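Local structure of extracellular ligand-binding receptor (4Q6B) at residues G29-L32 and A33-I37; L63-A66 and Q67-D71; S108-L111 and T112-G115; D269-E272 and A273-E277; A288-D291 and A292-L296. The protein probably captures leucine and related branched-chain amino acids outside the membrane and delivers them to an ABC transporter for uptake. All blocks are in the same frame, centred on the assembly; numbering follows the deposited sequence. Where two conformers were deposited one is given.

All five contacts are local, each within one helix or one loop; they follow in series, so none closes a long loop, nests or crosses. Contact 1 lies on helix 26-39, between strands 10-17 and 47-54. Contact 2 ends helix 59-70, against strands 47-54 and 75-79, and contact 3 turns the chain between strands 101-103 and 119-121. Much later in the chain, contacts 4 and 5 lie on the successive helices 265-278 and 284-301 and return to contact 1. These three touch one another, the centres of contacts 1 and 5 being about 9 Å apart, and so join distant parts of the chain beside the five-stranded parallel sheet. Contacts 2 and 3 stand apart.

Contact 1: G29-L32 and A33-I37; sequences GLEL and AVQEI
Leu30 and Val34, with Glu31 and Gln35 one residue further on, meet along successive turns of helix 26-39, the crossover helix of the beta-alpha-beta unit that links strand 10-17 to strand 47-54. Val34 N donates to Leu30 O at 3.0 Å, and with an N-H...O angle of 167° this bond is almost straight. The valine's chi1 of 171° sets CG1 opposite the backbone N and leaves CG2 beside that N, where it rests 3.3 Å from Leu30 O. Leu30 and Val34 both carry their side chains to Leu50 of strand 47-54. On the outer surface, Gln35 N is bonded to Glu31 O at 3.0 Å. The two side chains then run alongside each other, carboxylate and amide planes turned 63° apart. Glu31 CG comes 4.1 Å from Gln35 OE1, an approach that is doubtful because the glutamine has two conformers. The glutamate's polar end has another partner, since OE1 is hydrogen-bonded to Tyr278 OH. Two further bonds complete the turn, Ala33 N to Gly29 O at 3.2 Å and Glu36 N to Leu32 O at 3.1 Å. Leu32 packs against Phe270, Ala273 and Phe274 of helix 265-278. A polar strip facing outward and apolar side chains turned to sheet and helices make this an amphipathic crossover helix, in keeping with the alpha/beta domain of a periplasmic binding protein.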
loop_
_atom_site.group_PDB
_atom_site.type_symbol
_atom_site.label_atom_id
_atom_site.label_comp_id
_atom_site.label_asym_id
_atom_site.label_seq_id
_atom_site.Cartn_x
_atom_site.Cartn_y
_atom_site.Cartn_z
ATOM N N GLY A 29 -6.866 6.081 -12.087
ATOM C CA GLY A 29 -5.435 6.413 -12.075
ATOM C C GLY A 29 -4.662 5.669 -13.162
ATOM O O GLY A 29 -3.792 6.263 -13.821
ATOM N N LEU A 30 -4.975 4.380 -13.345
ATOM C CA LEU A 30 -4.407 3.580 -14.444
ATOM C C LEU A 30 -4.740 4.218 -15.777
ATOM O O LEU A 30 -3.849 4.354 -16.648
ATOM C CB LEU A 30 -4.940 2.135 -14.475
ATOM C CG LEU A 30 -4.764 1.273 -13.225
ATOM C CD1 LEU A 30 -5.555 -0.009 -13.376
ATOM C CD2 LEU A 30 -3.257 0.938 -13.042
ATOM N N GLU A 31 -6.001 4.590 -15.984
ATOM C CA GLU A 31 -6.433 5.101 -17.293
ATOM C C GLU A 31 -5.773 6.449 -17.630
ATOM O O GLU A 31 -5.332 6.674 -18.752
ATOM C CB GLU A 31 -7.973 5.183 -17.355
ATOM C CG GLU A 31 -8.553 5.828 -18.621
ATOM C CD GLU A 31 -10.067 6.058 -18.561
ATOM O OE1 GLU A 31 -10.533 7.029 -17.894
ATOM O OE2 GLU A 31 -10.789 5.263 -19.198
ATOM N N LEU A 32 -5.650 7.311 -16.636
ATOM C CA LEU A 32 -4.924 8.569 -16.824
ATOM C C LEU A 32 -3.463 8.328 -17.250
ATOM O O LEU A 32 -2.942 9.062 -18.080
ATOM C CB LEU A 32 -4.979 9.405 -15.538
ATOM C CG LEU A 32 -4.578 10.871 -15.686
ATOM C CD1 LEU A 32 -5.575 11.734 -16.490
ATOM C CD2 LEU A 32 -4.359 11.530 -14.322
ATOM N N ALA A 33 -2.796 7.332 -16.676
ATOM C CA ALA A 33 -1.384 7.064 -17.059
ATOM C C ALA A 33 -1.243 6.514 -18.467
ATOM O O ALA A 33 -0.340 6.889 -19.199
ATOM C CB ALA A 33 -0.766 6.117 -16.071
ATOM N N VAL A 34 -2.128 5.587 -18.810
ATOM C CA VAL A 34 -2.108 5.028 -20.141
ATOM C C VAL A 34 -2.340 6.133 -21.173
ATOM O O VAL A 34 -1.685 6.167 -22.242
ATOM C CB VAL A 34 -3.193 3.965 -20.258
ATOM C CG1 VAL A 34 -3.315 3.529 -21.714
ATOM C CG2 VAL A 34 -2.825 2.777 -19.380
ATOM N N GLN A 35 -3.256 7.061 -20.874
ATOM C CA GLN A 35 -3.566 8.161 -21.802
ATOM C C GLN A 35 -2.337 9.049 -21.968
ATOM O O GLN A 35 -2.004 9.506 -23.074
ATOM C CB GLN A 35 -4.699 9.077 -21.279
ATOM C CG GLN A 35 -6.079 8.461 -21.053
ATOM C CD GLN A 35 -6.872 8.180 -22.327
ATOM O OE1 GLN A 35 -7.993 7.651 -22.260
ATOM N NE2 GLN A 35 -6.304 8.532 -23.492
ATOM N N GLU A 36 -1.630 9.254 -20.861
ATOM C CA GLU A 36 -0.422 10.086 -20.901
ATOM C C GLU A 36 0.663 9.400 -21.750
ATOM O O GLU A 36 1.311 10.048 -22.559
ATOM C CB GLU A 36 0.076 10.348 -19.459
ATOM C CG GLU A 36 1.407 11.093 -19.371
ATOM C CD GLU A 36 1.371 12.492 -19.983
ATOM O OE1 GLU A 36 2.434 12.947 -20.465
ATOM O OE2 GLU A 36 0.298 13.140 -19.983
ATOM N N ILE A 37 0.815 8.089 -21.581
ATOM C CA ILE A 37 1.859 7.323 -22.291
ATOM C C ILE A 37 1.566 7.363 -23.792
ATOM O O ILE A 37 2.441 7.667 -24.613
ATOM C CB ILE A 37 1.910 5.881 -21.812
ATOM C CG1 ILE A 37 2.479 5.795 -20.375
ATOM C CG2 ILE A 37 2.720 4.999 -22.795
ATOM C CD1 ILE A 37 3.859 6.416 -20.253
#

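Contact 2: L63-A66 and Q67-D71; sequences LAIA and QAFAD
With chi1 at -74°, Ile65 holds CG2 opposite its own backbone N, while Phe69, at chi1 -77°, swings CG away from its carbonyl carbon and back beside its N; the two side chains therefore lie alongside each other and point the same way. The methyl group does the touching: Ile65 CG2 sits 3.5 Å from Phe69 CE2, with Phe69 CD2 next at 3.8 Å. Beneath the pair, Phe69 N donates to Ile65 O at 2.8 Å in a nearly straight bond of 170°. One residue on, Ala70 N reaches Ala66 O at 2.8 Å, and the helix finishes with Asp71 N bonded to Gln67 O at 2.9 Å. Beyond the helix the phenylalanine is buried among Val51 and Ala53 of strand 47-54, Ile75 and Val78 of strand 75-79, and Tyr94 of helix 84-97. An alanine in place of Phe69 would probably open a gap between these strands and the helix and leave the Ile65 methyl without its aromatic neighbour. Ala70 touches Ala97, at a calcium site seen in crystals of this protein though not occupied by this chain here, and the Ala70 side chain is about 6 Å from a bound calcium ion. Helix against parallel sheet is the layering of a Rossmann-like alpha/beta domain; here Phe69 makes that contact from the last turn of the crossover helix.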
loop_
_atom_site.group_PDB
_atom_site.type_symbol
_atom_site.label_atom_id
_atom_site.label_comp_id
_atom_site.label_asym_id
_atom_site.label_seq_id
_atom_site.Cartn_x
_atom_site.Cartn_y
_atom_site.Cartn_z
ATOM N N LEU A 63 -5.470 -16.680 -8.343
ATOM C CA LEU A 63 -4.533 -17.663 -8.917
ATOM C C LEU A 63 -4.900 -18.000 -10.368
ATOM O O LEU A 63 -4.023 -18.203 -11.207
ATOM C CB LEU A 63 -4.481 -18.948 -8.074
ATOM C CG LEU A 63 -3.989 -18.675 -6.628
ATOM C CD1 LEU A 63 -3.949 -19.945 -5.836
ATOM C CD2 LEU A 63 -2.577 -18.035 -6.608
ATOM N N ALA A 64 -6.194 -18.093 -10.666
ATOM C CA ALA A 64 -6.646 -18.376 -12.042
ATOM C C ALA A 64 -6.269 -17.242 -12.995
ATOM O O ALA A 64 -5.846 -17.487 -14.139
ATOM C CB ALA A 64 -8.150 -18.602 -12.057
ATOM N N ILE A 65 -6.443 -16.006 -12.538
ATOM C CA ILE A 65 -6.062 -14.825 -13.305
ATOM C C ILE A 65 -4.559 -14.828 -13.524
ATOM O O ILE A 65 -4.069 -14.548 -14.665
ATOM C CB ILE A 65 -6.535 -13.543 -12.566
ATOM C CG1 ILE A 65 -8.067 -13.411 -12.720
ATOM C CG2 ILE A 65 -5.814 -12.264 -13.056
ATOM C CD1 ILE A 65 -8.719 -12.339 -11.829
ATOM N N ALA A 66 -3.806 -15.181 -12.472
ATOM C CA ALA A 66 -2.332 -15.117 -12.584
ATOM C C ALA A 66 -1.858 -16.084 -13.675
ATOM O O ALA A 66 -1.018 -15.713 -14.534
ATOM C CB ALA A 66 -1.643 -15.452 -11.199
ATOM N N GLN A 67 -2.385 -17.315 -13.649
ATOM C CA GLN A 67 -2.040 -18.311 -14.643
ATOM C C GLN A 67 -2.485 -17.861 -16.023
ATOM O O GLN A 67 -1.770 -18.040 -16.992
ATOM C CB GLN A 67 -2.649 -19.687 -14.300
ATOM C CG GLN A 67 -2.460 -20.777 -15.368
ATOM C CD GLN A 67 -1.023 -20.918 -15.873
ATOM O OE1 GLN A 67 -0.068 -20.459 -15.230
ATOM N NE2 GLN A 67 -0.866 -21.535 -17.051
ATOM N N ALA A 68 -3.669 -17.268 -16.118
ATOM C CA ALA A 68 -4.126 -16.800 -17.430
ATOM C C ALA A 68 -3.228 -15.704 -17.987
ATOM O O ALA A 68 -2.953 -15.694 -19.217
ATOM C CB ALA A 68 -5.548 -16.326 -17.361
ATOM N N PHE A 69 -2.827 -14.762 -17.147
ATOM C CA PHE A 69 -1.846 -13.753 -17.620
ATOM C C PHE A 69 -0.524 -14.395 -17.986
ATOM O O PHE A 69 0.074 -14.107 -19.040
ATOM C CB PHE A 69 -1.605 -12.669 -16.561
ATOM C CG PHE A 69 -2.701 -11.653 -16.465
ATOM C CD1 PHE A 69 -3.442 -11.305 -17.580
ATOM C CD2 PHE A 69 -3.002 -11.064 -15.244
ATOM C CE1 PHE A 69 -4.434 -10.284 -17.504
ATOM C CE2 PHE A 69 -3.995 -10.057 -15.140
ATOM C CZ PHE A 69 -4.738 -9.678 -16.284
ATOM N N ALA A 70 -0.004 -15.246 -17.100
ATOM C CA ALA A 70 1.287 -15.897 -17.346
ATOM C C ALA A 70 1.343 -16.740 -18.609
ATOM O O ALA A 70 2.402 -16.866 -19.233
ATOM C CB ALA A 70 1.706 -16.757 -16.117
ATOM N N ASP A 71 0.207 -17.304 -19.018
ATOM C CA ASP A 71 0.174 -18.167 -20.204
ATOM C C ASP A 71 -0.122 -17.392 -21.498
ATOM O O ASP A 71 -0.212 -17.988 -22.586
ATOM C CB ASP A 71 -0.862 -19.266 -19.993
ATOM C CG ASP A 71 -0.691 -20.409 -20.947
ATOM O OD1 ASP A 71 -1.694 -20.784 -21.584
ATOM O OD2 ASP A 71 0.443 -20.928 -21.074
#

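Contact 3: S108-L111 and T112-G115; sequences SPDL and TDHG
Pro109 and Asp110 accept from Thr112 and Asp113 three residues on, in the short 3-10 turn between strands 101-103 and 119-121: Thr112 N donates to Pro109 O at 3.3 Å and Asp113 N to Asp110 O at 3.1 Å. The turn is opened by an ST turn, in which Ser108 OG accepts from Asp110 N. With CG anti to the backbone N (chi1 -171°), the Asp110 carboxylate reaches His114, whose NE2 donates to Asp110 OD2 at 2.9 Å. The imidazole comes from above the carboxylate plane, the two flat groups standing 75° apart, and the bond is bent at 153°. The other oxygen, Asp110 OD1, takes a hydrogen from a water at 2.9 Å, and the same water donates to Asp113 OD2 at 2.7 Å. A second water joins Leu111 O to His114 N. Asp113 OD1 forms a salt bridge with Arg333, and Thr112 OG1 is bonded to Asp335. Putting a leucine at Asp110 would probably leave His114 NE2 without its acceptor, the first water with Asp113 alone of its two carboxylates, and the imidazole freer to turn. The carboxylates approach to 4.4 Å between Asp110 OD1 and Asp113 OD2, a probable repulsion that the shared water and Arg333 may ease, while the acidic neighbour of His114 would tend to stabilise the imidazole in its protonated, cationic form.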
loop_
_atom_site.group_PDB
_atom_site.type_symbol
_atom_site.label_atom_id
_atom_site.label_comp_id
_atom_site.label_asym_id
_atom_site.label_seq_id
_atom_site.Cartn_x
_atom_site.Cartn_y
_atom_site.Cartn_z
ATOM N N SER A 108 2.553 -6.607 2.865
ATOM C CA SER A 108 3.214 -7.619 3.695
ATOM C C SER A 108 4.709 -7.761 3.401
ATOM O O SER A 108 5.123 -7.955 2.258
ATOM C CB SER A 108 2.582 -8.988 3.499
ATOM O OG SER A 108 3.313 -9.992 4.252
ATOM N N PRO A 109 5.525 -7.715 4.456
ATOM C CA PRO A 109 6.961 -7.989 4.290
ATOM C C PRO A 109 7.264 -9.337 3.625
ATOM O O PRO A 109 8.278 -9.470 2.929
ATOM C CB PRO A 109 7.478 -7.957 5.730
ATOM C CG PRO A 109 6.553 -6.965 6.433
ATOM C CD PRO A 109 5.180 -7.223 5.806
ATOM N N ASP A 110 6.387 -10.323 3.794
ATOM C CA ASP A 110 6.637 -11.657 3.294
ATOM C C ASP A 110 6.667 -11.733 1.742
ATOM O O ASP A 110 7.183 -12.715 1.159
ATOM C CB ASP A 110 5.563 -12.594 3.858
ATOM C CG ASP A 110 5.860 -14.033 3.579
ATOM O OD1 ASP A 110 6.944 -14.530 4.012
ATOM O OD2 ASP A 110 5.028 -14.674 2.908
ATOM N N LEU A 111 6.076 -10.739 1.078
ATOM C CA LEU A 111 6.022 -10.746 -0.380
ATOM C C LEU A 111 7.426 -10.862 -0.951
ATOM O O LEU A 111 7.649 -11.545 -1.972
ATOM C CB LEU A 111 5.291 -9.500 -0.894
ATOM C CG LEU A 111 5.221 -9.419 -2.421
ATOM C CD1 LEU A 111 4.382 -10.564 -2.948
ATOM C CD2 LEU A 111 4.637 -8.041 -2.835
ATOM N N THR A 112 8.401 -10.233 -0.279
ATOM C CA THR A 112 9.754 -10.174 -0.862
ATOM C C THR A 112 10.720 -11.081 -0.115
ATOM O O THR A 112 11.946 -10.939 -0.220
ATOM C CB THR A 112 10.273 -8.710 -0.891
ATOM O OG1 THR A 112 10.114 -8.133 0.404
ATOM C CG2 THR A 112 9.459 -7.892 -1.863
ATOM N N ASP A 113 10.145 -12.056 0.596
ATOM C CA ASP A 113 10.911 -12.992 1.398
ATOM C C ASP A 113 10.850 -14.394 0.823
ATOM O O ASP A 113 11.001 -15.370 1.554
ATOM C CB ASP A 113 10.359 -13.042 2.847
ATOM C CG ASP A 113 10.786 -11.857 3.686
ATOM O OD1 ASP A 113 11.634 -11.032 3.243
ATOM O OD2 ASP A 113 10.260 -11.752 4.816
ATOM N N HIS A 114 10.620 -14.535 -0.487
ATOM C CA HIS A 114 10.542 -15.880 -1.078
ATOM C C HIS A 114 11.577 -16.102 -2.191
ATOM O O HIS A 114 11.479 -17.075 -2.944
ATOM C CB HIS A 114 9.148 -16.079 -1.700
ATOM C CG HIS A 114 8.068 -16.279 -0.685
ATOM N ND1 HIS A 114 7.795 -17.506 -0.131
ATOM C CD2 HIS A 114 7.204 -15.407 -0.113
ATOM C CE1 HIS A 114 6.815 -17.389 0.748
ATOM N NE2 HIS A 114 6.437 -16.127 0.780
ATOM N N GLY A 115 12.540 -15.168 -2.313
ATOM C CA GLY A 115 13.559 -15.297 -3.351
ATOM C C GLY A 115 13.059 -15.017 -4.760
ATOM O O GLY A 115 13.767 -15.333 -5.734
HETATM O O HOH W 1 8.278 -12.978 6.119
HETATM O O HOH W 2 10.232 -12.892 -2.735
#

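Contact 4: D269-E272 and A273-E277; sequences DFVE and AFRRE
Phe270 receives Phe274 CB over one face of its ring, and the two phenyl groups lie alongside each other on the same flank of helix 265-278. Their planes are inclined by 49°, with centroids 5.8 Å apart, so the pair is oblique. Phe274 CD2 comes 4.2 Å from both Phe270 CZ and Phe270 CE1. Both side chains leave the backbone alike: CG lies opposite the backbone N in each, at chi1 165° for Phe270 and -173° for Phe274. The bond between the two residues is short, Phe274 N to Phe270 O measuring 2.7 Å. Further round the helix a third flat group, the guanidinium of Arg275, meets Val271 CG1 at its edge, where the methyl is 4.1 Å from Arg275 NE. The arginine chain is extended from CG to NE and runs beside the valine, with Arg275 CG 3.2 Å from Val271 O. Glu272 bends its chain at chi2 but makes no ion pair with its neighbours: Glu272 OE1 remains 5.9 Å from Arg275 NE. Arg276 N is bonded to Glu272 O at 2.9 Å, so that the backbone, not the charges, joins this turn.

The ring of Phe270 also meets Tyr290 of helix 284-301, and both phenylalanines touch Pro282 in the loop between the helices. The chemistry is that of an amphipathic helix: the buried aromatic flank is held by dispersion and close packing, whereas the exposed glutamate and arginines, too far apart for salt bridges, probably add a modest electrostatic attraction at most.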
loop_
_atom_site.group_PDB
_atom_site.type_symbol
_atom_site.label_atom_id
_atom_site.label_comp_id
_atom_site.label_asym_id
_atom_site.label_seq_id
_atom_site.Cartn_x
_atom_site.Cartn_y
_atom_site.Cartn_z
ATOM N N ASP A 269 1.285 18.047 -11.255
ATOM C CA ASP A 269 0.758 17.838 -12.607
ATOM C C ASP A 269 -0.310 16.728 -12.600
ATOM O O ASP A 269 -1.387 16.854 -13.243
ATOM C CB ASP A 269 1.903 17.501 -13.562
ATOM C CG ASP A 269 1.432 17.188 -14.948
ATOM O OD1 ASP A 269 0.943 18.098 -15.624
ATOM O OD2 ASP A 269 1.529 16.005 -15.359
ATOM N N PHE A 270 -0.013 15.656 -11.870
ATOM C CA PHE A 270 -0.937 14.535 -11.736
ATOM C C PHE A 270 -2.240 14.949 -11.046
ATOM O O PHE A 270 -3.360 14.594 -11.520
ATOM C CB PHE A 270 -0.245 13.422 -10.963
ATOM C CG PHE A 270 -1.176 12.356 -10.448
ATOM C CD1 PHE A 270 -1.690 11.429 -11.315
ATOM C CD2 PHE A 270 -1.550 12.323 -9.090
ATOM C CE1 PHE A 270 -2.559 10.415 -10.838
ATOM C CE2 PHE A 270 -2.410 11.281 -8.599
ATOM C CZ PHE A 270 -2.920 10.348 -9.496
ATOM N N VAL A 271 -2.126 15.659 -9.925
ATOM C CA VAL A 271 -3.327 16.036 -9.157
ATOM C C VAL A 271 -4.269 16.885 -10.033
ATOM O O VAL A 271 -5.498 16.666 -10.049
ATOM C CB VAL A 271 -2.936 16.760 -7.839
ATOM C CG1 VAL A 271 -4.101 17.580 -7.308
ATOM C CG2 VAL A 271 -2.466 15.736 -6.812
ATOM N N GLU A 272 -3.704 17.865 -10.753
ATOM C CA GLU A 272 -4.498 18.716 -11.629
ATOM C C GLU A 272 -5.125 17.936 -12.791
ATOM O O GLU A 272 -6.318 18.107 -13.096
ATOM C CB GLU A 272 -3.655 19.860 -12.189
ATOM C CG GLU A 272 -4.443 20.784 -13.116
ATOM C CD GLU A 272 -5.619 21.483 -12.428
ATOM O OE1 GLU A 272 -5.636 21.563 -11.173
ATOM O OE2 GLU A 272 -6.527 21.960 -13.154
ATOM N N ALA A 273 -4.321 17.095 -13.442
ATOM C CA ALA A 273 -4.814 16.281 -14.556
ATOM C C ALA A 273 -5.923 15.351 -14.075
ATOM O O ALA A 273 -6.952 15.198 -14.757
ATOM C CB ALA A 273 -3.671 15.467 -15.178
ATOM N N PHE A 274 -5.735 14.770 -12.894
ATOM C CA PHE A 274 -6.698 13.783 -12.413
ATOM C C PHE A 274 -8.016 14.518 -12.099
ATOM O O PHE A 274 -9.105 14.101 -12.546
ATOM C CB PHE A 274 -6.146 13.048 -11.196
ATOM C CG PHE A 274 -7.011 11.927 -10.763
ATOM C CD1 PHE A 274 -8.133 12.181 -9.985
ATOM C CD2 PHE A 274 -6.738 10.640 -11.168
ATOM C CE1 PHE A 274 -8.997 11.149 -9.603
ATOM C CE2 PHE A 274 -7.585 9.595 -10.788
ATOM C CZ PHE A 274 -8.719 9.876 -9.987
ATOM N N ARG A 275 -7.911 15.613 -11.352
ATOM C CA ARG A 275 -9.082 16.431 -11.074
ATOM C C ARG A 275 -9.841 16.882 -12.324
ATOM O O ARG A 275 -11.078 16.861 -12.354
ATOM C CB ARG A 275 -8.675 17.668 -10.280
ATOM C CG ARG A 275 -8.359 17.413 -8.832
ATOM C CD ARG A 275 -8.183 18.762 -8.126
ATOM N NE ARG A 275 -7.981 18.602 -6.687
ATOM C CZ ARG A 275 -8.960 18.636 -5.784
ATOM N NH1 ARG A 275 -10.220 18.813 -6.171
ATOM N NH2 ARG A 275 -8.682 18.489 -4.492
ATOM N N ARG A 276 -9.115 17.327 -13.344
ATOM C CA ARG A 276 -9.755 17.774 -14.577
ATOM C C ARG A 276 -10.480 16.662 -15.330
ATOM O O ARG A 276 -11.576 16.874 -15.874
ATOM C CB ARG A 276 -8.727 18.443 -15.498
ATOM C CG ARG A 276 -9.265 18.736 -16.884
ATOM C CD ARG A 276 -8.543 19.913 -17.506
ATOM N NE ARG A 276 -7.424 19.505 -18.355
ATOM C CZ ARG A 276 -7.459 19.514 -19.688
ATOM N NH1 ARG A 276 -8.561 19.906 -20.322
ATOM N NH2 ARG A 276 -6.395 19.133 -20.392
ATOM N N GLU A 277 -9.872 15.488 -15.372
ATOM C CA GLU A 277 -10.472 14.368 -16.093
ATOM C C GLU A 277 -11.621 13.703 -15.312
ATOM O O GLU A 277 -12.641 13.313 -15.922
ATOM C CB GLU A 277 -9.384 13.338 -16.436
ATOM C CG GLU A 277 -9.904 12.137 -17.228
ATOM C CD GLU A 277 -10.458 12.508 -18.613
ATOM O OE1 GLU A 277 -9.885 13.405 -19.283
ATOM O OE2 GLU A 277 -11.469 11.899 -19.037
#

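Contact 5: A288-D291 and A292-L296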
loop_
_atom_site.group_PDB
_atom_site.type_symbol
_atom_site.label_atom_id
_atom_site.label_comp_id
_atom_site.label_asym_id
_atom_site.label_seq_id
_atom_site.Cartn_x
_atom_site.Cartn_y
_atom_site.Cartn_z
ATOM N N ALA A 288 -0.733 5.321 -6.839
ATOM C CA ALA A 288 0.102 4.114 -6.956
ATOM C C ALA A 288 -0.104 3.411 -8.308
ATOM O O ALA A 288 0.859 2.965 -8.943
ATOM C CB ALA A 288 -0.194 3.175 -5.783
ATOM N N GLY A 289 -1.358 3.318 -8.751
ATOM C CA GLY A 289 -1.648 2.781 -10.090
ATOM C C GLY A 289 -1.016 3.604 -11.201
ATOM O O GLY A 289 -0.454 3.056 -12.174
ATOM N N TYR A 290 -1.120 4.931 -11.103
ATOM C CA TYR A 290 -0.547 5.823 -12.086
ATOM C C TYR A 290 0.978 5.624 -12.132
ATOM O O TYR A 290 1.564 5.411 -13.225
ATOM C CB TYR A 290 -0.962 7.282 -11.762
ATOM C CG TYR A 290 -0.463 8.302 -12.774
ATOM C CD1 TYR A 290 0.819 8.846 -12.684
ATOM C CD2 TYR A 290 -1.279 8.724 -13.809
ATOM C CE1 TYR A 290 1.264 9.814 -13.602
ATOM C CE2 TYR A 290 -0.852 9.652 -14.742
ATOM C CZ TYR A 290 0.431 10.198 -14.641
ATOM O OH TYR A 290 0.840 11.131 -15.574
ATOM N N ASP A 291 1.634 5.661 -10.975
ATOM C CA ASP A 291 3.086 5.494 -10.993
ATOM C C ASP A 291 3.469 4.095 -11.513
ATOM O O ASP A 291 4.530 3.971 -12.206
ATOM C CB ASP A 291 3.718 5.706 -9.605
ATOM C CG ASP A 291 4.040 7.178 -9.321
ATOM O OD1 ASP A 291 3.849 8.068 -10.192
ATOM O OD2 ASP A 291 4.483 7.446 -8.186
ATOM N N ALA A 292 2.633 3.088 -11.282
ATOM C CA ALA A 292 3.031 1.748 -11.724
ATOM C C ALA A 292 3.037 1.686 -13.249
ATOM O O ALA A 292 3.886 1.064 -13.840
ATOM C CB ALA A 292 2.060 0.681 -11.180
ATOM N N VAL A 293 2.017 2.261 -13.875
ATOM C CA VAL A 293 1.921 2.282 -15.331
ATOM C C VAL A 293 3.072 3.099 -15.901
ATOM O O VAL A 293 3.730 2.662 -16.853
ATOM C CB VAL A 293 0.560 2.861 -15.824
ATOM C CG1 VAL A 293 0.598 3.161 -17.352
ATOM C CG2 VAL A 293 -0.582 1.922 -15.504
ATOM N N ILE A 294 3.368 4.248 -15.294
ATOM C CA ILE A 294 4.400 5.103 -15.869
ATOM C C ILE A 294 5.769 4.407 -15.740
ATOM O O ILE A 294 6.600 4.446 -16.684
ATOM C CB ILE A 294 4.450 6.498 -15.225
ATOM C CG1 ILE A 294 3.138 7.280 -15.436
ATOM C CG2 ILE A 294 5.607 7.322 -15.839
ATOM C CD1 ILE A 294 2.730 7.462 -16.859
ATOM N N LEU A 295 6.004 3.796 -14.571
ATOM C CA LEU A 295 7.251 3.078 -14.278
ATOM C C LEU A 295 7.429 1.933 -15.281
ATOM O O LEU A 295 8.470 1.808 -15.930
ATOM C CB LEU A 295 7.208 2.480 -12.856
ATOM C CG LEU A 295 7.626 3.229 -11.578
ATOM C CD1 LEU A 295 6.802 2.852 -10.324
ATOM C CD2 LEU A 295 9.108 2.985 -11.321
ATOM N N LEU A 296 6.390 1.120 -15.439
ATOM C CA LEU A 296 6.503 -0.043 -16.345
ATOM C C LEU A 296 6.709 0.408 -17.793
ATOM O O LEU A 296 7.471 -0.200 -18.579
ATOM C CB LEU A 296 5.287 -0.950 -16.272
ATOM C CG LEU A 296 5.145 -1.694 -14.966
ATOM C CD1 LEU A 296 3.747 -2.345 -14.896
ATOM C CD2 LEU A 296 6.220 -2.774 -14.863
#
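Ile294 sets CD1 over one face of the Tyr290 ring, while CG1 makes an off-centre CH-pi interaction, with Ile294 CG1 4.1 Å from the centroid of the Tyr290 ring and 29° off the ring normal. The same carbon is nearer still to the rim, Ile294 CG1 standing 3.6 Å from Tyr290 CE1. Chi1 of -62° keeps Ile294 CG1 beside its own backbone N, 3.3 Å from Tyr290 O. That carbonyl is itself the acceptor of Ile294 N at 3.0 Å, so one helical turn fixes both ends of the contact.

At the edge of the Tyr290 ring, in its plane, lies Asp291 OD1. This buried carboxylate is gripped by three hydrogen bonds: Val324 N gives one to OD1, while Met325 N and His328 NE2 both bond OD2. They would be expected to stabilise the carboxylate as an anion and to hold it against rotation. Along the backbone, Leu295 N donates to Asp291 O at 2.8 Å. Ala292 N reaches Ala288 O at 2.9 Å, but with an angle of only 140°.

Outside this shell Ala33 of helix 26-39 packs on both Tyr290 and Val293, and Ile37 touches Ile294. On another flank Ala292, Val293 and Leu296 rest on Ile79 of strand 75-79, while Ile294 and Leu295 meet Trp321 of strand 321-323. This stretch of helix 284-301 thus lies, largely buried, between the parallel sheet, helix 26-39 and the small antiparallel hairpin.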